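Local atomic coordinates of endostatin (Mus musculus, PDB entry 1KOE), a protein that inhibits angiogenesis as the C-terminal non-collagenous fragment of the collagen XVIII alpha1 chain and probably binds heparin. Residues L51-I65 and V72-S84. Sequence-based numbering, arbitrary orientation.
Sequences LYSIVRRADRGSVPI and VLSPSWDSLFSGS
Trp-77 drives its indole into the 51-65 loop, and the tight half of the contact is built round it. Val-55 CG2 sits squarely over the six-membered ring, 3.5 Å from its centroid, a CH-pi contact; Phe-81 CE2 lies over the opposite face, so the indole is clamped on both sides. Its rotation is fixed at the edge, where NE1 donates almost within the ring plane to Tyr-52 O (2.8 Å, 164°). With chi1 at 180°, the Tyr-52 ring swings away from its own backbone N, turns its CD1 edge to the face of Phe-81 in an offset edge-to-face pair (planes at 84°), and brings OH to Asp-78 OD1 at 2.6 Å, on the syn side but out of the carboxylate plane. Asp-78 is tied a second time, by its backbone N to Arg-60 O (3.0 Å). Ile-65 CD1 reaches the indole edge at CE3, 4.1 Å away, and Ile-168 of strand 166-169 also touches Trp-77.

Backbone bonds tie the buried Ile-65 to strand 72-74, an outer strand of the five-stranded sheet: Ile-65 O accepts from both Leu-73 N (2.7 Å) and Ser-74 N, a classic beta bulge. Towards solvent the packing thins: Gly-61 and Pro-75 are exposed, and Pro-64 CB only approaches Val-72 CG1 at 4.3 Å. The indole N-H is paired to Tyr-52 O and the Asp-78 carboxylate to Tyr-52 OH, which probably holds Trp-77 in one orientation.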
loop_
_atom_site.group_PDB
_atom_site.type_symbol
_atom_site.label_atom_id
_atom_site.label_comp_id
_atom_site.label_asym_id
_atom_site.label_seq_id
_atom_site.Cartn_x
_atom_site.Cartn_y
_atom_site.Cartn_z
ATOM N N LEU A 51 8.138 6.000 0.705
ATOM C CA LEU A 51 7.531 4.819 0.098
ATOM C C LEU A 51 8.304 4.407 -1.168
ATOM O O LEU A 51 8.559 3.224 -1.399
ATOM C CB LEU A 51 6.084 5.143 -0.276
ATOM C CG LEU A 51 5.280 4.215 -1.193
ATOM C CD1 LEU A 51 5.260 2.812 -0.614
ATOM C CD2 LEU A 51 3.856 4.766 -1.301
ATOM N N TYR A 52 8.716 5.392 -1.957
ATOM C CA TYR A 52 9.432 5.104 -3.200
ATOM C C TYR A 52 10.662 4.204 -3.058
ATOM O O TYR A 52 10.904 3.325 -3.889
ATOM C CB TYR A 52 9.819 6.405 -3.917
ATOM C CG TYR A 52 10.565 6.131 -5.200
ATOM C CD1 TYR A 52 9.892 5.695 -6.353
ATOM C CD2 TYR A 52 11.956 6.260 -5.254
ATOM C CE1 TYR A 52 10.596 5.384 -7.526
ATOM C CE2 TYR A 52 12.661 5.951 -6.413
ATOM C CZ TYR A 52 11.979 5.514 -7.539
ATOM O OH TYR A 52 12.721 5.207 -8.646
ATOM N N SER A 53 11.405 4.398 -1.976
ATOM C CA SER A 53 12.640 3.667 -1.720
ATOM C C SER A 53 12.536 2.272 -1.176
ATOM O O SER A 53 13.563 1.607 -1.031
ATOM C CB SER A 53 13.495 4.471 -0.749
ATOM O OG SER A 53 13.892 5.688 -1.343
ATOM N N ILE A 54 11.324 1.818 -0.868
ATOM C CA ILE A 54 11.103 0.491 -0.286
ATOM C C ILE A 54 11.497 -0.675 -1.200
ATOM O O ILE A 54 11.916 -1.728 -0.706
ATOM C CB ILE A 54 9.641 0.321 0.171
ATOM C CG1 ILE A 54 9.363 1.209 1.379
ATOM C CG2 ILE A 54 9.356 -1.118 0.524
ATOM C CD1 ILE A 54 7.928 1.106 1.841
ATOM N N VAL A 55 11.313 -0.507 -2.509
ATOM C CA VAL A 55 11.680 -1.535 -3.485
ATOM C C VAL A 55 13.147 -1.348 -3.888
ATOM O O VAL A 55 13.567 -0.224 -4.154
ATOM C CB VAL A 55 10.754 -1.464 -4.732
ATOM C CG1 VAL A 55 11.317 -2.301 -5.880
ATOM C CG2 VAL A 55 9.350 -1.950 -4.348
ATOM N N ARG A 56 13.920 -2.438 -3.879
ATOM C CA ARG A 56 15.352 -2.415 -4.236
ATOM C C ARG A 56 15.551 -1.670 -5.536
ATOM O O ARG A 56 14.799 -1.869 -6.495
ATOM C CB ARG A 56 15.909 -3.841 -4.382
ATOM N N ARG A 57 16.591 -0.843 -5.582
ATOM C CA ARG A 57 16.879 -0.025 -6.762
ATOM C C ARG A 57 16.882 -0.801 -8.081
ATOM O O ARG A 57 16.327 -0.338 -9.082
ATOM C CB ARG A 57 18.203 0.744 -6.583
ATOM N N ALA A 58 17.474 -1.992 -8.069
ATOM C CA ALA A 58 17.544 -2.803 -9.274
ATOM C C ALA A 58 16.195 -3.302 -9.794
ATOM O O ALA A 58 16.069 -3.624 -10.979
ATOM C CB ALA A 58 18.478 -3.965 -9.056
ATOM N N ASP A 59 15.179 -3.307 -8.939
ATOM C CA ASP A 59 13.867 -3.790 -9.337
ATOM C C ASP A 59 12.852 -2.698 -9.577
ATOM O O ASP A 59 11.694 -2.990 -9.827
ATOM C CB ASP A 59 13.318 -4.741 -8.270
ATOM C CG ASP A 59 14.142 -6.008 -8.138
ATOM O OD1 ASP A 59 14.723 -6.448 -9.148
ATOM O OD2 ASP A 59 14.226 -6.553 -7.025
ATOM N N ARG A 60 13.278 -1.442 -9.569
ATOM C CA ARG A 60 12.344 -0.334 -9.738
ATOM C C ARG A 60 11.923 0.030 -11.153
ATOM O O ARG A 60 10.812 0.492 -11.366
ATOM C CB ARG A 60 12.913 0.924 -9.091
ATOM C CG ARG A 60 13.153 0.809 -7.618
ATOM C CD ARG A 60 13.679 2.111 -7.056
ATOM N NE ARG A 60 14.087 1.907 -5.676
ATOM C CZ ARG A 60 14.964 2.660 -5.020
ATOM N NH1 ARG A 60 15.545 3.690 -5.624
ATOM N NH2 ARG A 60 15.244 2.391 -3.747
ATOM N N GLY A 61 12.779 -0.226 -12.131
ATOM C CA GLY A 61 12.451 0.213 -13.466
ATOM C C GLY A 61 11.821 -0.732 -14.447
ATOM O O GLY A 61 11.144 -0.277 -15.357
ATOM N N SER A 62 11.970 -2.029 -14.274
ATOM C CA SER A 62 11.405 -2.887 -15.283
ATOM C C SER A 62 10.833 -4.184 -14.796
ATOM O O SER A 62 10.782 -5.158 -15.547
ATOM C CB SER A 62 12.464 -3.157 -16.346
ATOM O OG SER A 62 13.609 -3.710 -15.728
ATOM N N VAL A 63 10.416 -4.221 -13.538
ATOM C CA VAL A 63 9.811 -5.429 -13.007
ATOM C C VAL A 63 8.303 -5.152 -12.837
ATOM O O VAL A 63 7.908 -4.264 -12.086
ATOM C CB VAL A 63 10.459 -5.863 -11.668
ATOM C CG1 VAL A 63 9.744 -7.067 -11.114
ATOM C CG2 VAL A 63 11.936 -6.214 -11.880
ATOM N N PRO A 64 7.448 -5.860 -13.588
ATOM C CA PRO A 64 6.021 -5.600 -13.434
ATOM C C PRO A 64 5.475 -5.828 -12.033
ATOM O O PRO A 64 5.951 -6.690 -11.303
ATOM C CB PRO A 64 5.380 -6.540 -14.463
ATOM C CG PRO A 64 6.383 -7.604 -14.673
ATOM C CD PRO A 64 7.694 -6.865 -14.636
ATOM N N ILE A 65 4.488 -5.020 -11.663
ATOM C CA ILE A 65 3.817 -5.143 -10.372
ATOM C C ILE A 65 2.543 -5.930 -10.654
ATOM O O ILE A 65 1.766 -5.562 -11.537
ATOM C CB ILE A 65 3.426 -3.760 -9.784
ATOM C CG1 ILE A 65 4.666 -2.836 -9.707
ATOM C CG2 ILE A 65 2.744 -3.935 -8.417
ATOM C CD1 ILE A 65 5.791 -3.301 -8.787
ATOM N N VAL A 72 -1.273 -8.508 -13.954
ATOM C CA VAL A 72 -0.437 -7.324 -14.064
ATOM C C VAL A 72 -1.180 -6.047 -13.763
ATOM O O VAL A 72 -2.249 -5.794 -14.334
ATOM C CB VAL A 72 0.242 -7.243 -15.443
ATOM C CG1 VAL A 72 1.218 -6.062 -15.499
ATOM C CG2 VAL A 72 0.951 -8.559 -15.741
ATOM N N LEU A 73 -0.619 -5.261 -12.841
ATOM C CA LEU A 73 -1.208 -3.983 -12.407
ATOM C C LEU A 73 -0.494 -2.780 -12.997
ATOM O O LEU A 73 -1.118 -1.780 -13.328
ATOM C CB LEU A 73 -1.177 -3.868 -10.875
ATOM C CG LEU A 73 -1.820 -5.005 -10.083
ATOM C CD1 LEU A 73 -1.620 -4.749 -8.615
ATOM C CD2 LEU A 73 -3.288 -5.135 -10.392
ATOM N N SER A 74 0.820 -2.877 -13.116
ATOM C CA SER A 74 1.629 -1.782 -13.638
ATOM C C SER A 74 2.908 -2.379 -14.228
ATOM O O SER A 74 3.384 -3.423 -13.771
ATOM C CB SER A 74 1.951 -0.802 -12.488
ATOM O OG SER A 74 2.839 0.214 -12.896
ATOM N N PRO A 75 3.452 -1.751 -15.291
ATOM C CA PRO A 75 4.682 -2.234 -15.938
ATOM C C PRO A 75 5.939 -2.174 -15.069
ATOM O O PRO A 75 6.892 -2.931 -15.286
ATOM C CB PRO A 75 4.792 -1.343 -17.184
ATOM C CG PRO A 75 4.032 -0.100 -16.802
ATOM C CD PRO A 75 2.860 -0.621 -16.032
ATOM N N SER A 76 5.920 -1.313 -14.057
ATOM C CA SER A 76 7.057 -1.165 -13.158
ATOM C C SER A 76 6.658 -0.360 -11.937
ATOM O O SER A 76 5.589 0.250 -11.882
ATOM C CB SER A 76 8.202 -0.417 -13.848
ATOM O OG SER A 76 7.837 0.933 -14.083
ATOM N N TRP A 77 7.556 -0.347 -10.966
ATOM C CA TRP A 77 7.378 0.402 -9.730
ATOM C C TRP A 77 7.450 1.895 -10.057
ATOM O O TRP A 77 6.586 2.674 -9.664
ATOM C CB TRP A 77 8.506 0.009 -8.770
ATOM C CG TRP A 77 8.527 0.740 -7.454
ATOM C CD1 TRP A 77 9.488 1.619 -7.023
ATOM C CD2 TRP A 77 7.631 0.551 -6.342
ATOM N NE1 TRP A 77 9.261 1.968 -5.714
ATOM C CE2 TRP A 77 8.134 1.325 -5.264
ATOM C CE3 TRP A 77 6.459 -0.206 -6.150
ATOM C CZ2 TRP A 77 7.503 1.367 -4.005
ATOM C CZ3 TRP A 77 5.830 -0.165 -4.904
ATOM C CH2 TRP A 77 6.359 0.618 -3.842
ATOM N N ASP A 78 8.449 2.275 -10.846
ATOM C CA ASP A 78 8.646 3.671 -11.227
ATOM C C ASP A 78 7.424 4.284 -11.870
ATOM O O ASP A 78 7.132 5.456 -11.659
ATOM C CB ASP A 78 9.830 3.816 -12.188
ATOM C CG ASP A 78 11.158 3.809 -11.481
ATOM O OD1 ASP A 78 11.171 3.804 -10.232
ATOM O OD2 ASP A 78 12.191 3.807 -12.187
ATOM N N SER A 79 6.720 3.501 -12.676
ATOM C CA SER A 79 5.533 4.000 -13.366
ATOM C C SER A 79 4.492 4.563 -12.418
ATOM O O SER A 79 3.761 5.491 -12.763
ATOM C CB SER A 79 4.899 2.889 -14.210
ATOM O OG SER A 79 5.842 2.412 -15.145
ATOM N N LEU A 80 4.417 4.003 -11.218
ATOM C CA LEU A 80 3.442 4.474 -10.238
ATOM C C LEU A 80 3.772 5.863 -9.679
ATOM O O LEU A 80 2.878 6.611 -9.274
ATOM C CB LEU A 80 3.345 3.488 -9.064
ATOM C CG LEU A 80 2.865 2.052 -9.283
ATOM C CD1 LEU A 80 2.984 1.305 -7.956
ATOM C CD2 LEU A 80 1.429 2.026 -9.773
ATOM N N PHE A 81 5.054 6.209 -9.689
ATOM C CA PHE A 81 5.520 7.463 -9.102
ATOM C C PHE A 81 5.917 8.537 -10.096
ATOM O O PHE A 81 6.584 9.511 -9.744
ATOM C CB PHE A 81 6.686 7.144 -8.143
ATOM C CG PHE A 81 6.332 6.121 -7.112
ATOM C CD1 PHE A 81 5.623 6.491 -5.964
ATOM C CD2 PHE A 81 6.653 4.773 -7.307
ATOM C CE1 PHE A 81 5.227 5.527 -5.028
ATOM C CE2 PHE A 81 6.267 3.811 -6.391
ATOM C CZ PHE A 81 5.546 4.177 -5.241
ATOM N N SER A 82 5.410 8.401 -11.315
ATOM C CA SER A 82 5.694 9.315 -12.423
ATOM C C SER A 82 4.960 10.653 -12.327
ATOM O O SER A 82 5.277 11.615 -13.046
ATOM C CB SER A 82 5.245 8.642 -13.712
ATOM O OG SER A 82 3.858 8.351 -13.602
ATOM N N GLY A 83 3.916 10.681 -11.514
ATOM C CA GLY A 83 3.122 11.882 -11.381
ATOM C C GLY A 83 1.682 11.574 -11.763
ATOM O O GLY A 83 0.809 12.404 -11.573
ATOM N N SER A 84 1.437 10.363 -12.264
ATOM C CA SER A 84 0.099 9.904 -12.672
ATOM C C SER A 84 -0.777 9.606 -11.446
ATOM O O SER A 84 -1.977 9.326 -11.576
ATOM C CB SER A 84 0.235 8.609 -13.478
ATOM O OG SER A 84 0.768 7.567 -12.660
HETATM O O HOH W 1 9.612 -2.321 -11.259
#